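Local structure of salivary cystatin-L (Ixodes scapularis, 4ZM8) at residues A[92-97]-A[105-110]. The protein inhibits cysteine proteinases of the tick's host, notably cathepsins L and S, and so helps suppress the immune response to tick saliva during feeding. Residues are numbered along the deposited sequence; the frame is centred on the assembly and turned at random.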
ATOM      1  N   CYS A  92      -3.786 -13.012 -16.494  1.00 38.70           N
ATOM      2  CA  CYS A  92      -2.978 -12.305 -15.501  1.00 37.74           C
ATOM      3  C   CYS A  92      -3.836 -11.382 -14.648  1.00 32.46           C
ATOM      4  O   CYS A  92      -4.781 -10.768 -15.141  1.00 28.12           O
ATOM      5  CB  CYS A  92      -1.876 -11.483 -16.191  1.00 40.37           C
ATOM      6  SG  CYS A  92      -0.544 -12.431 -16.984  1.00 46.60           S
ATOM      7  N   THR A  93      -3.505 -11.264 -13.370  1.00 34.94           N
ATOM      8  CA  THR A  93      -4.226 -10.329 -12.517  1.00 30.58           C
ATOM      9  C   THR A  93      -3.306  -9.231 -12.020  1.00 31.58           C
ATOM     10  O   THR A  93      -2.127  -9.461 -11.755  1.00 28.97           O
ATOM     11  CB  THR A  93      -4.867 -11.026 -11.303  1.00 32.58           C
ATOM     12  OG1 THR A  93      -5.486 -12.252 -11.719  1.00 33.65           O
ATOM     13  CG2 THR A  93      -5.917 -10.126 -10.683  1.00 30.16           C
ATOM     14  N   THR A  94      -3.858  -8.033 -11.891  1.00 28.33           N
ATOM     15  CA  THR A  94      -3.086  -6.900 -11.437  1.00 29.07           C
ATOM     16  C   THR A  94      -4.001  -5.842 -10.861  1.00 33.57           C
ATOM     17  O   THR A  94      -5.139  -5.682 -11.318  1.00 32.12           O
ATOM     18  CB  THR A  94      -2.239  -6.283 -12.589  1.00 33.74           C
ATOM     19  OG1 THR A  94      -1.253  -5.402 -12.045  1.00 37.48           O
ATOM     20  CG2 THR A  94      -3.107  -5.505 -13.584  1.00 32.45           C
ATOM     21  N   VAL A  95      -3.509  -5.123  -9.855  1.00 31.83           N
ATOM     22  CA  VAL A  95      -4.239  -3.970  -9.358  1.00 30.73           C
ATOM     23  C   VAL A  95      -3.530  -2.705  -9.791  1.00 32.75           C
ATOM     24  O   VAL A  95      -2.307  -2.640  -9.786  1.00 34.72           O
ATOM     25  CB  VAL A  95      -4.372  -3.959  -7.832  1.00 33.63           C
ATOM     26  CG1 VAL A  95      -5.419  -2.926  -7.426  1.00 34.23           C
ATOM     27  CG2 VAL A  95      -4.722  -5.338  -7.303  1.00 30.61           C
ATOM     28  N   VAL A  96      -4.314  -1.705 -10.167  1.00 31.01           N
ATOM     29  CA  VAL A  96      -3.794  -0.421 -10.573  1.00 27.29           C
ATOM     30  C   VAL A  96      -4.456   0.655  -9.742  1.00 33.88           C
ATOM     31  O   VAL A  96      -5.644   0.945  -9.911  1.00 31.70           O
ATOM     32  CB  VAL A  96      -4.047  -0.129 -12.072  1.00 35.92           C
ATOM     33  CG1 VAL A  96      -3.639   1.311 -12.424  1.00 32.86           C
ATOM     34  CG2 VAL A  96      -3.325  -1.130 -12.951  1.00 30.44           C
ATOM     35  N   PHE A  97      -3.687   1.242  -8.833  1.00 40.05           N
ATOM     36  CA  PHE A  97      -4.165   2.384  -8.076  1.00 36.24           C
ATOM     37  C   PHE A  97      -3.978   3.666  -8.873  1.00 35.58           C
ATOM     38  O   PHE A  97      -2.988   3.828  -9.574  1.00 34.86           O
ATOM     39  CB  PHE A  97      -3.440   2.503  -6.742  1.00 40.18           C
ATOM     40  CG  PHE A  97      -3.871   3.689  -5.937  1.00 31.17           C
ATOM     41  CD1 PHE A  97      -5.025   3.644  -5.190  1.00 33.08           C
ATOM     42  CD2 PHE A  97      -3.136   4.855  -5.953  1.00 35.30           C
ATOM     43  CE1 PHE A  97      -5.437   4.732  -4.460  1.00 40.77           C
ATOM     44  CE2 PHE A  97      -3.540   5.955  -5.229  1.00 42.74           C
ATOM     45  CZ  PHE A  97      -4.694   5.891  -4.473  1.00 40.00           C
ATOM     46  N   SER A 105      -0.133   3.465 -10.121  1.00 39.65           N
ATOM     47  CA  SER A 105       0.808   2.423  -9.726  1.00 36.36           C
ATOM     48  C   SER A 105       0.282   1.071 -10.176  1.00 38.90           C
ATOM     49  O   SER A 105      -0.920   0.882 -10.302  1.00 46.69           O
ATOM     50  CB  SER A 105       1.028   2.415  -8.217  1.00 36.75           C
ATOM     51  OG  SER A 105      -0.068   1.807  -7.547  1.00 45.51           O
ATOM     52  N   VAL A 106       1.183   0.129 -10.403  1.00 42.86           N
ATOM     53  CA  VAL A 106       0.822  -1.191 -10.893  1.00 38.39           C
ATOM     54  C   VAL A 106       1.408  -2.267  -9.984  1.00 38.07           C
ATOM     55  O   VAL A 106       2.606  -2.293  -9.734  1.00 38.04           O
ATOM     56  CB  VAL A 106       1.304  -1.386 -12.346  1.00 34.27           C
ATOM     57  CG1 VAL A 106       1.119  -2.815 -12.801  1.00 35.47           C
ATOM     58  CG2 VAL A 106       0.561  -0.443 -13.269  1.00 34.55           C
ATOM     59  N   SER A 107       0.550  -3.134  -9.461  1.00 40.89           N
ATOM     60  CA  SER A 107       1.016  -4.249  -8.656  1.00 41.29           C
ATOM     61  C   SER A 107       1.607  -5.255  -9.619  1.00 45.58           C
ATOM     62  O   SER A 107       1.249  -5.271 -10.793  1.00 43.56           O
ATOM     63  CB  SER A 107      -0.117  -4.872  -7.844  1.00 38.70           C
ATOM     64  OG  SER A 107      -1.046  -5.541  -8.686  1.00 37.15           O
ATOM     65  N   PRO A 108       2.528  -6.091  -9.141  1.00 44.39           N
ATOM     66  CA  PRO A 108       3.121  -7.027 -10.096  1.00 43.41           C
ATOM     67  C   PRO A 108       2.109  -8.064 -10.608  1.00 41.90           C
ATOM     68  O   PRO A 108       1.487  -8.773  -9.820  1.00 42.89           O
ATOM     69  CB  PRO A 108       4.244  -7.687  -9.283  1.00 46.30           C
ATOM     70  CG  PRO A 108       4.532  -6.719  -8.172  1.00 45.56           C
ATOM     71  CD  PRO A 108       3.206  -6.110  -7.837  1.00 38.26           C
ATOM     72  N   PHE A 109       1.955  -8.112 -11.931  1.00 41.60           N
ATOM     73  CA  PHE A 109       1.125  -9.085 -12.638  1.00 38.97           C
ATOM     74  C   PHE A 109       1.256 -10.505 -12.084  1.00 48.15           C
ATOM     75  O   PHE A 109       2.312 -11.139 -12.209  1.00 51.49           O
ATOM     76  CB  PHE A 109       1.489  -9.088 -14.135  1.00 34.04           C
ATOM     77  CG  PHE A 109       0.762  -8.055 -14.940  1.00 32.05           C
ATOM     78  CD1 PHE A 109       0.650  -6.755 -14.488  1.00 33.99           C
ATOM     79  CD2 PHE A 109       0.200  -8.380 -16.155  1.00 35.53           C
ATOM     80  CE1 PHE A 109      -0.017  -5.797 -15.224  1.00 30.78           C
ATOM     81  CE2 PHE A 109      -0.468  -7.423 -16.901  1.00 32.85           C
ATOM     82  CZ  PHE A 109      -0.577  -6.128 -16.426  1.00 31.73           C
ATOM     83  N   GLU A 110       0.187 -10.996 -11.463  1.00 43.37           N
ATOM     84  CA  GLU A 110       0.163 -12.373 -11.005  1.00 43.74           C
ATOM     85  C   GLU A 110      -0.488 -13.204 -12.097  1.00 53.74           C
ATOM     86  O   GLU A 110      -1.717 -13.217 -12.257  1.00 49.31           O
ATOM     87  CB  GLU A 110      -0.582 -12.508  -9.673  1.00 51.29           C
ATOM     88  CG  GLU A 110      -0.014 -13.595  -8.752  1.00 52.57           C
ATOM     89  CD  GLU A 110       1.507 -13.513  -8.620  1.00 63.29           C
ATOM     90  OE1 GLU A 110       2.025 -12.416  -8.308  1.00 63.67           O
ATOM     91  OE2 GLU A 110       2.190 -14.542  -8.834  1.00 61.31           O
TER
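Cys92 lays its CB against CD2 of the Phe109 ring at 3.7 Å, while its SG is bound in a disulfide to Cys111, the residue after Glu110. Thr93 pairs antiparallel with Glu110 through two backbone bonds, Thr93 N to Glu110 O at 2.9 Å and Glu110 N to Thr93 O at 2.8 Å; Thr93 N stands above the Glu110 carbonyl plane, whereas Glu110 N lies in that of Thr93. At Thr94 the side chain takes over: OG1, set anti to the backbone N (chi1 -166°), donates to Ser107 O at 2.8 Å, and CB and CG2 come obliquely against CE1 of Phe109. In the crystallised dimer, which probably does not form in vivo, that ring also stacks on Trp30 of the second subunit. Val95 N gives its hydrogen to Ser107 OG at 2.8 Å, nearly straight at 171°, and Val95 O accepts from Ser107 N at 2.9 Å. Val96 and Val106 then lie side by side on one sheet face, with CG2 atoms 4.0 Å apart. Phe97 and Ser105 form a hydrogen-bonded pair: Ser105 N to Phe97 O is 2.9 Å, while the return bond, Phe97 N to Ser105 O, is weak (125°). The hairpin of strands 90-99 and 104-106 turns irregular beyond Val106, its register shifting by one residue. There two hydroxyl bonds, beside the backbone bond from Ser107 N, bridge the two ladders.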